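L-ornithine N(5)-monooxygenase (Pseudomonas aeruginosa, PDB 3S5W) catalyses the FAD- and NADPH-dependent hydroxylation of L-ornithine to N(5)-hydroxyornithine, the first step in making the hydroxamate groups of the siderophore pyoverdin. Local coordinates at residues P40-L45 with Y413-S418; A46-E51 with E438-L443; A242-N247 with I313-G318. All blocks are in the same frame, centred on the assembly; numbering follows the deposited sequence.

Contacts 1 and 2 are neighbours, their centres about 11 Å apart, and both use helix 40-56: its N-terminal turn meets Gln415, just past strand 411-414, in contact 1, and the following turns meet helix 432-447 in contact 2. Along the chain the two cross, since their segments come in the order 40-45, 46-51, 413-418, 438-443, and together they bring the C-terminal part of the chain back onto the FAD-binding part near its start. Contact 3 falls within the long intervening sequence and joins two helices beside the parallel sheet of the NADP-binding part. Its centre lies about 33 Å from that of contact 1 and about 41 Å from that of contact 2.

Contact 1 (P40-L45 with Y413-S418); sequences PSNIAL and YAQGFS. With FAD (flavin-adenine dinucleotide), chain C.
Gln415, just past strand 411-414, reaches the first turn of helix 40-56, beside Ser41 and Asn42. Before it in the strand, Tyr413 OH shares a hydrogen bond with Ser442 OG of helix 432-447. From Gln415 CB a chain extended beyond CG carries the amide alongside Ser41, and Gln415 OE1 lies 3.6 Å from Ser41 CB. Gln415 NE2 makes a weak hydrogen bond to Ser41 O at 3.3 Å, with a bent N-H...O angle of 143°. This nitrogen of Gln415 also lies 3.0 Å from Asn42 OD1, the two amide planes being turned 47° from each other, while Leu45 CD2 packs against it from the next turn. A water donates to Ser41 O (3.0 Å) and to Gln415 OE1 (2.7 Å). Arg435 binds both Gln415 OE1 and Ser41 OG, and Asn42 is held by Gly37 and Ser187. At Gly416 the chain turns away from the helix.

Ser41 stands between Gln415 and the cofactor. Its backbone N gives a hydrogen bond to FAD O1P (2.9 Å), and its OG, placed beside the backbone N (chi1 -75°), gives one to FAD O2P at 2.6 Å. The N-terminus of the helix thus faces the FAD diphosphate, as in Rossmann-type dinucleotide folds. Strand 183-186 pairs with strand 411-414 and lends Val185 to Asn42, Leu45 and Gln415, while helix 432-447 packs Leu432 on Ser41 and Ile439 on Gln415.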
# COMPACT_ATOMS: atom_id res chain seq x y z
N PRO A 40 -3.78 -0.54 8.01
CA PRO A 40 -3.81 -1.92 8.48
C PRO A 40 -2.64 -2.34 9.35
O PRO A 40 -2.86 -3.04 10.33
CB PRO A 40 -3.86 -2.74 7.17
CG PRO A 40 -4.61 -1.82 6.19
CD PRO A 40 -4.28 -0.38 6.63
N SER A 41 -1.41 -1.93 9.03
CA SER A 41 -0.27 -2.36 9.84
C SER A 41 -0.43 -1.93 11.30
O SER A 41 -0.23 -2.71 12.22
CB SER A 41 1.05 -1.82 9.28
OG SER A 41 1.41 -2.54 8.12
N ASN A 42 -0.75 -0.66 11.51
CA ASN A 42 -0.83 -0.16 12.87
C ASN A 42 -2.16 -0.46 13.55
O ASN A 42 -2.20 -0.58 14.76
CB ASN A 42 -0.44 1.31 12.95
CG ASN A 42 1.08 1.51 12.90
OD1 ASN A 42 1.86 0.56 13.03
ND2 ASN A 42 1.49 2.75 12.74
N ILE A 43 -3.23 -0.63 12.77
CA ILE A 43 -4.49 -1.10 13.36
C ILE A 43 -4.26 -2.53 13.90
O ILE A 43 -4.64 -2.84 15.02
CB ILE A 43 -5.66 -1.10 12.33
CG1 ILE A 43 -5.93 0.31 11.80
CG2 ILE A 43 -6.91 -1.61 12.99
CD1 ILE A 43 -6.82 0.41 10.53
N ALA A 44 -3.64 -3.40 13.09
CA ALA A 44 -3.34 -4.76 13.56
C ALA A 44 -2.47 -4.74 14.83
O ALA A 44 -2.65 -5.57 15.75
CB ALA A 44 -2.62 -5.57 12.45
N LEU A 45 -1.50 -3.84 14.84
CA LEU A 45 -0.67 -3.65 16.03
C LEU A 45 -1.48 -3.18 17.28
O LEU A 45 -1.26 -3.72 18.37
CB LEU A 45 0.47 -2.69 15.72
CG LEU A 45 1.43 -2.37 16.89
CD1 LEU A 45 2.09 -3.66 17.38
CD2 LEU A 45 2.47 -1.41 16.35
N TYR A 413 10.53 0.88 15.41
CA TYR A 413 10.11 -0.22 14.53
C TYR A 413 9.58 0.36 13.22
O TYR A 413 9.11 1.51 13.19
CB TYR A 413 9.02 -1.04 15.23
CG TYR A 413 9.44 -1.67 16.53
CD1 TYR A 413 9.38 -0.96 17.74
CD2 TYR A 413 9.88 -2.99 16.57
CE1 TYR A 413 9.76 -1.56 18.95
CE2 TYR A 413 10.24 -3.59 17.79
CZ TYR A 413 10.19 -2.85 18.97
OH TYR A 413 10.57 -3.44 20.17
N ALA A 414 9.65 -0.41 12.14
CA ALA A 414 9.08 0.01 10.87
C ALA A 414 8.32 -1.15 10.25
O ALA A 414 8.77 -2.27 10.33
CB ALA A 414 10.17 0.50 9.93
N GLN A 415 7.17 -0.87 9.62
CA GLN A 415 6.35 -1.91 9.01
C GLN A 415 6.19 -1.60 7.54
O GLN A 415 5.80 -0.48 7.19
CB GLN A 415 4.97 -1.96 9.69
CG GLN A 415 5.03 -2.36 11.14
CD GLN A 415 3.69 -2.89 11.63
OE1 GLN A 415 3.26 -3.96 11.20
NE2 GLN A 415 3.03 -2.14 12.51
N GLY A 416 6.49 -2.59 6.69
CA GLY A 416 6.28 -2.50 5.25
C GLY A 416 7.49 -2.03 4.47
O GLY A 416 7.39 -1.76 3.26
N PHE A 417 8.64 -1.96 5.17
CA PHE A 417 9.89 -1.47 4.57
C PHE A 417 10.98 -2.52 4.52
O PHE A 417 12.18 -2.21 4.37
CB PHE A 417 10.35 -0.20 5.34
CG PHE A 417 9.46 0.95 5.04
CD1 PHE A 417 9.73 1.77 3.94
CD2 PHE A 417 8.28 1.15 5.77
CE1 PHE A 417 8.87 2.82 3.59
CE2 PHE A 417 7.41 2.20 5.44
CZ PHE A 417 7.70 3.04 4.34
N SER A 418 10.58 -3.78 4.69
CA SER A 418 11.57 -4.81 4.85
C SER A 418 11.28 -6.04 3.98
O SER A 418 11.61 -7.14 4.36
CB SER A 418 11.70 -5.17 6.34
OG SER A 418 10.43 -5.44 6.90
PA FAD C . -1.14 1.97 4.43
O1A FAD C . -0.60 2.58 3.19
O2A FAD C . -2.46 1.21 4.27
O5B FAD C . -1.37 3.12 5.56
C5B FAD C . -0.37 4.10 5.76
C4B FAD C . -1.08 5.20 6.53
O4B FAD C . -0.11 6.15 6.87
C3B FAD C . -2.09 5.92 5.64
O3B FAD C . -3.37 5.85 6.23
C2B FAD C . -1.57 7.36 5.55
O2B FAD C . -2.61 8.32 5.68
C1B FAD C . -0.67 7.45 6.75
N9A FAD C . 0.47 8.34 6.62
C8A FAD C . 1.43 8.37 5.62
N7A FAD C . 2.36 9.32 5.96
C5A FAD C . 2.00 9.84 7.17
C6A FAD C . 2.58 10.82 7.97
N6A FAD C . 3.82 11.26 7.72
N1A FAD C . 1.94 11.15 9.17
C2A FAD C . 0.78 10.53 9.59
N3A FAD C . 0.21 9.55 8.79
C4A FAD C . 0.81 9.22 7.60
N1 FAD C . -2.65 -5.78 0.01
C2 FAD C . -3.30 -7.00 0.11
O2 FAD C . -2.87 -7.87 0.85
N3 FAD C . -4.44 -7.25 -0.63
C4 FAD C . -4.97 -6.30 -1.46
O4 FAD C . -6.02 -6.56 -2.07
C4X FAD C . -4.31 -5.07 -1.58
N5 FAD C . -4.80 -4.09 -2.43
C5X FAD C . -4.14 -2.88 -2.56
C6 FAD C . -4.66 -1.91 -3.43
C7 FAD C . -4.02 -0.68 -3.57
C7M FAD C . -4.62 0.31 -4.53
C8 FAD C . -2.84 -0.44 -2.87
C8M FAD C . -2.10 0.86 -2.98
C9 FAD C . -2.32 -1.40 -2.01
C9A FAD C . -2.98 -2.63 -1.82
N10 FAD C . -2.47 -3.61 -0.96
C10 FAD C . -3.13 -4.83 -0.86
C1' FAD C . -1.19 -3.42 -0.20
C2' FAD C . -1.30 -2.44 0.99
O2' FAD C . 0.03 -1.93 1.13
C3' FAD C . -1.72 -3.18 2.24
O3' FAD C . -2.98 -3.86 2.07
C4' FAD C . -1.87 -2.23 3.45
O4' FAD C . -2.67 -1.11 3.07
C5' FAD C . -0.54 -1.79 4.11
O5' FAD C . -0.86 -1.25 5.38
P FAD C . 0.03 -0.10 6.09
O1P FAD C . -0.76 0.30 7.32
O2P FAD C . 1.41 -0.67 6.29
O3P FAD C . 0.05 1.08 5.02
O HOH W 1 1.42 -5.11 12.83

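Contact 2 (A46-E51 with E438-L443); sequences AIALQE and EISGSL
Helices 46-51 and 438-443 pass each other with their axes 9.0 Å apart at a crossing angle of -51°, closest at Leu49 and Ser440, whose CA atoms are 5.7 Å apart. The small side chains of Ala48 and Ser440 are consistent with this close approach. Ser440 CB abuts Leu49 CD2 at 3.5 Å, and Ser440 OG lies 3.6 Å from Ala48 CB, so the serine straddles these two consecutive residues. Leu49, with CG beside its backbone N (chi1 -68°), sends CD2 across the interface; that methyl also meets Leu443 CD2 at 4.1 Å, one turn further along the second helix.

The hydroxyl of Ser440 sits between its own backbone N and carbonyl carbon (chi1 67°), a position that lets it bond back to Ala436 O. Arg52 also bonds to this oxygen, and a water donates to it (3.2 Å) and to Ala48 O (3.1 Å), so polar links run beside the apolar contact. Leu33 of strand 30-36 touches both leucines, and Phe63 of strand 61-65 touches Leu49. This pairing of the first helix with the C-terminal helix over the sheet is consistent with the Rossmann-like FAD-binding fold of flavin-dependent monooxygenases.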
# COMPACT_ATOMS: atom_id res chain seq x y z
N ALA A 46 -2.39 -2.23 17.12
CA ALA A 46 -3.26 -1.76 18.22
C ALA A 46 -4.06 -2.93 18.82
O ALA A 46 -4.23 -3.04 20.07
CB ALA A 46 -4.23 -0.66 17.71
N ILE A 47 -4.56 -3.79 17.94
CA ILE A 47 -5.27 -5.00 18.39
C ILE A 47 -4.36 -5.92 19.21
O ILE A 47 -4.74 -6.40 20.29
CB ILE A 47 -5.87 -5.81 17.21
CG1 ILE A 47 -6.89 -4.97 16.46
CG2 ILE A 47 -6.47 -7.14 17.69
CD1 ILE A 47 -7.24 -5.55 15.06
N ALA A 48 -3.16 -6.18 18.69
CA ALA A 48 -2.25 -7.10 19.36
C ALA A 48 -1.80 -6.53 20.72
O ALA A 48 -1.66 -7.29 21.71
CB ALA A 48 -1.08 -7.39 18.49
N LEU A 49 -1.61 -5.22 20.77
CA LEU A 49 -1.30 -4.51 22.04
C LEU A 49 -2.42 -4.65 23.05
O LEU A 49 -2.15 -4.96 24.22
CB LEU A 49 -0.99 -3.02 21.81
CG LEU A 49 0.31 -2.70 21.07
CD1 LEU A 49 0.35 -1.23 20.65
CD2 LEU A 49 1.53 -3.11 21.85
N GLN A 50 -3.66 -4.46 22.59
CA GLN A 50 -4.85 -4.65 23.43
C GLN A 50 -5.00 -6.08 24.00
O GLN A 50 -5.42 -6.24 25.16
CB GLN A 50 -6.14 -4.19 22.71
CG GLN A 50 -7.42 -4.53 23.47
CD GLN A 50 -8.67 -4.02 22.78
OE1 GLN A 50 -9.21 -2.97 23.15
NE2 GLN A 50 -9.14 -4.75 21.77
N GLU A 51 -4.65 -7.10 23.19
CA GLU A 51 -4.64 -8.50 23.67
C GLU A 51 -3.64 -8.77 24.78
O GLU A 51 -3.90 -9.59 25.65
CB GLU A 51 -4.38 -9.51 22.53
CG GLU A 51 -5.44 -9.45 21.42
CD GLU A 51 -5.27 -10.53 20.30
OE1 GLU A 51 -4.24 -11.24 20.27
OE2 GLU A 51 -6.20 -10.64 19.46
N GLU A 438 4.45 -10.08 16.86
CA GLU A 438 5.91 -10.02 16.99
C GLU A 438 6.42 -8.63 17.45
O GLU A 438 7.26 -8.54 18.36
CB GLU A 438 6.58 -10.45 15.70
CG GLU A 438 6.39 -11.96 15.40
CD GLU A 438 6.91 -12.37 14.02
OE1 GLU A 438 7.21 -11.47 13.20
OE2 GLU A 438 7.01 -13.59 13.75
N ILE A 439 5.91 -7.57 16.83
CA ILE A 439 6.29 -6.21 17.22
C ILE A 439 5.77 -5.89 18.64
O ILE A 439 6.52 -5.32 19.45
CB ILE A 439 5.81 -5.17 16.21
CG1 ILE A 439 6.50 -5.39 14.86
CG2 ILE A 439 6.08 -3.75 16.74
CD1 ILE A 439 5.95 -4.54 13.75
N SER A 440 4.52 -6.25 18.94
CA SER A 440 3.97 -5.96 20.26
C SER A 440 4.75 -6.71 21.38
O SER A 440 5.03 -6.12 22.43
CB SER A 440 2.46 -6.18 20.35
OG SER A 440 2.14 -7.55 20.20
N GLY A 441 5.13 -7.96 21.11
CA GLY A 441 5.99 -8.75 22.02
C GLY A 441 7.35 -8.10 22.26
O GLY A 441 7.80 -7.96 23.41
N SER A 442 8.01 -7.72 21.18
CA SER A 442 9.30 -7.06 21.26
C SER A 442 9.19 -5.74 22.06
O SER A 442 10.05 -5.44 22.90
CB SER A 442 9.83 -6.79 19.87
OG SER A 442 11.02 -6.03 19.90
N LEU A 443 8.15 -4.96 21.78
CA LEU A 443 7.94 -3.67 22.44
C LEU A 443 7.80 -3.82 23.94
O LEU A 443 8.46 -3.09 24.69
CB LEU A 443 6.73 -2.93 21.86
CG LEU A 443 6.36 -1.59 22.48
CD1 LEU A 443 7.50 -0.58 22.33
CD2 LEU A 443 5.09 -1.03 21.86
O HOH W 2 -0.13 -9.80 20.70

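Contact 3 (A242-N247 with I313-G318); sequences AFIDLN and IERIYG
Ile244 and Ile316 meet between helices 242-247 and 313-318, whose axes run 10.7 Å apart and cross at 46°. Both isoleucines place CG1 beside the backbone N, but they differ beyond it. Ile316 keeps its chain extended (chi2 164°), whereas Ile244 folds back on itself (chi2 -59°), bringing both CG1 and CD1 against the same atom: Ile244 CG1 and Ile316 CG1 are 3.6 Å apart, and Ile244 CD1 also lies 3.6 Å from Ile316 CG1.

Phe243 extends the apolar patch, touching the same Ile316 CG1 and also CG2. Its ring leaves the helix on the side away from its own backbone N and so reaches the second helix, where Phe243 CD2 lies 3.8 Å from Ile316 CG1 and Phe243 CE2 is 3.9 Å from Ile316 CG2. Phe320 and His331 also meet this ring, the histidine in an edge-to-face pair, and Ile232, Ala255 and Met257 border it from strands of the parallel sheet.

Arg315 contributes differently. Its chain turns at the CG-CD bond, and the guanidinium comes to rest with one face over the branch methyl of Ile244, Ile244 CG2 to Arg315 NH2 being 3.5 Å and Ile244 CG2 to Arg315 CZ 3.9 Å. The same NH2 forms a salt bridge with Asp248, just past the first segment, while NH1 makes a weak hydrogen bond to Gln80. The acid probably steadies the flat group where it covers the methyl.

Helix 237-249 begins at Gln237, an NADP(+)-binding residue, so this packing sets helix 310-326 against the helix that follows the nucleotide-binding turn. Chemically, then, the two helices are joined through hydrocarbon and aromatic surfaces, with no hydrogen bond between the two segments; at one edge the charge on Arg315 is met by Asp248.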
# COMPACT_ATOMS: atom_id res chain seq x y z
N ALA A 242 -7.95 0.57 -13.61
CA ALA A 242 -8.20 1.87 -14.26
C ALA A 242 -8.80 1.70 -15.64
O ALA A 242 -9.81 2.35 -16.00
CB ALA A 242 -6.89 2.68 -14.35
N PHE A 243 -8.21 0.82 -16.45
CA PHE A 243 -8.77 0.59 -17.76
C PHE A 243 -10.23 0.12 -17.74
O PHE A 243 -11.04 0.59 -18.52
CB PHE A 243 -7.96 -0.45 -18.54
CG PHE A 243 -8.51 -0.73 -19.91
CD1 PHE A 243 -8.25 0.17 -20.96
CD2 PHE A 243 -9.27 -1.88 -20.16
CE1 PHE A 243 -8.77 -0.08 -22.25
CE2 PHE A 243 -9.80 -2.14 -21.43
CZ PHE A 243 -9.53 -1.23 -22.49
N ILE A 244 -10.54 -0.84 -16.88
CA ILE A 244 -11.88 -1.42 -16.88
C ILE A 244 -12.88 -0.36 -16.36
O ILE A 244 -14.03 -0.23 -16.89
CB ILE A 244 -11.88 -2.72 -16.03
CG1 ILE A 244 -11.34 -3.89 -16.88
CG2 ILE A 244 -13.26 -3.03 -15.43
CD1 ILE A 244 -12.16 -4.20 -18.21
N ASP A 245 -12.47 0.41 -15.36
CA ASP A 245 -13.34 1.50 -14.92
C ASP A 245 -13.65 2.52 -16.03
O ASP A 245 -14.81 2.91 -16.21
CB ASP A 245 -12.78 2.22 -13.71
CG ASP A 245 -13.86 3.01 -12.99
OD1 ASP A 245 -14.84 2.38 -12.53
OD2 ASP A 245 -13.72 4.23 -12.87
N LEU A 246 -12.62 2.98 -16.76
CA LEU A 246 -12.87 3.87 -17.90
C LEU A 246 -13.80 3.21 -18.90
O LEU A 246 -14.79 3.84 -19.36
CB LEU A 246 -11.57 4.34 -18.58
CG LEU A 246 -10.70 5.20 -17.65
CD1 LEU A 246 -9.35 5.47 -18.30
CD2 LEU A 246 -11.40 6.52 -17.34
N ASN A 247 -13.51 1.95 -19.25
CA ASN A 247 -14.34 1.26 -20.24
C ASN A 247 -15.81 1.19 -19.82
O ASN A 247 -16.73 1.45 -20.65
CB ASN A 247 -13.84 -0.18 -20.43
CG ASN A 247 -14.67 -0.95 -21.47
OD1 ASN A 247 -14.60 -0.67 -22.66
ND2 ASN A 247 -15.46 -1.93 -21.00
N ILE A 313 -7.68 -10.08 -16.58
CA ILE A 313 -7.03 -10.21 -17.92
C ILE A 313 -8.05 -10.68 -18.98
O ILE A 313 -8.14 -10.12 -20.08
CB ILE A 313 -5.83 -11.18 -17.89
CG1 ILE A 313 -4.77 -10.66 -16.90
CG2 ILE A 313 -5.29 -11.37 -19.29
CD1 ILE A 313 -3.45 -11.49 -16.85
N GLU A 314 -8.82 -11.70 -18.64
CA GLU A 314 -9.82 -12.25 -19.59
C GLU A 314 -10.84 -11.17 -19.98
O GLU A 314 -11.23 -11.03 -21.15
CB GLU A 314 -10.53 -13.47 -18.97
CG GLU A 314 -9.69 -14.75 -19.06
CD GLU A 314 -10.19 -15.90 -18.14
OE1 GLU A 314 -9.40 -16.83 -17.87
OE2 GLU A 314 -11.37 -15.86 -17.67
N ARG A 315 -11.25 -10.39 -18.97
CA ARG A 315 -12.21 -9.29 -19.22
C ARG A 315 -11.63 -8.26 -20.18
O ARG A 315 -12.29 -7.84 -21.12
CB ARG A 315 -12.62 -8.56 -17.94
CG ARG A 315 -13.73 -9.24 -17.19
CD ARG A 315 -14.14 -8.40 -15.96
NE ARG A 315 -14.84 -7.15 -16.26
CZ ARG A 315 -15.33 -6.33 -15.31
NH1 ARG A 315 -15.18 -6.65 -14.03
NH2 ARG A 315 -15.97 -5.21 -15.63
N ILE A 316 -10.38 -7.86 -19.95
CA ILE A 316 -9.76 -6.88 -20.83
C ILE A 316 -9.55 -7.43 -22.25
O ILE A 316 -9.83 -6.76 -23.27
CB ILE A 316 -8.45 -6.32 -20.18
CG1 ILE A 316 -8.85 -5.47 -18.96
CG2 ILE A 316 -7.68 -5.42 -21.12
CD1 ILE A 316 -7.70 -5.18 -18.02
N TYR A 317 -9.07 -8.67 -22.34
CA TYR A 317 -8.88 -9.28 -23.65
C TYR A 317 -10.22 -9.29 -24.41
O TYR A 317 -10.27 -9.00 -25.61
CB TYR A 317 -8.38 -10.69 -23.48
CG TYR A 317 -7.85 -11.25 -24.78
CD1 TYR A 317 -6.56 -10.96 -25.20
CD2 TYR A 317 -8.65 -12.07 -25.60
CE1 TYR A 317 -6.05 -11.47 -26.39
CE2 TYR A 317 -8.14 -12.59 -26.81
CZ TYR A 317 -6.85 -12.28 -27.18
OH TYR A 317 -6.28 -12.78 -28.34
N GLY A 318 -11.30 -9.55 -23.68
CA GLY A 318 -12.66 -9.57 -24.25
C GLY A 318 -13.04 -8.21 -24.82
O GLY A 318 -13.69 -8.12 -25.87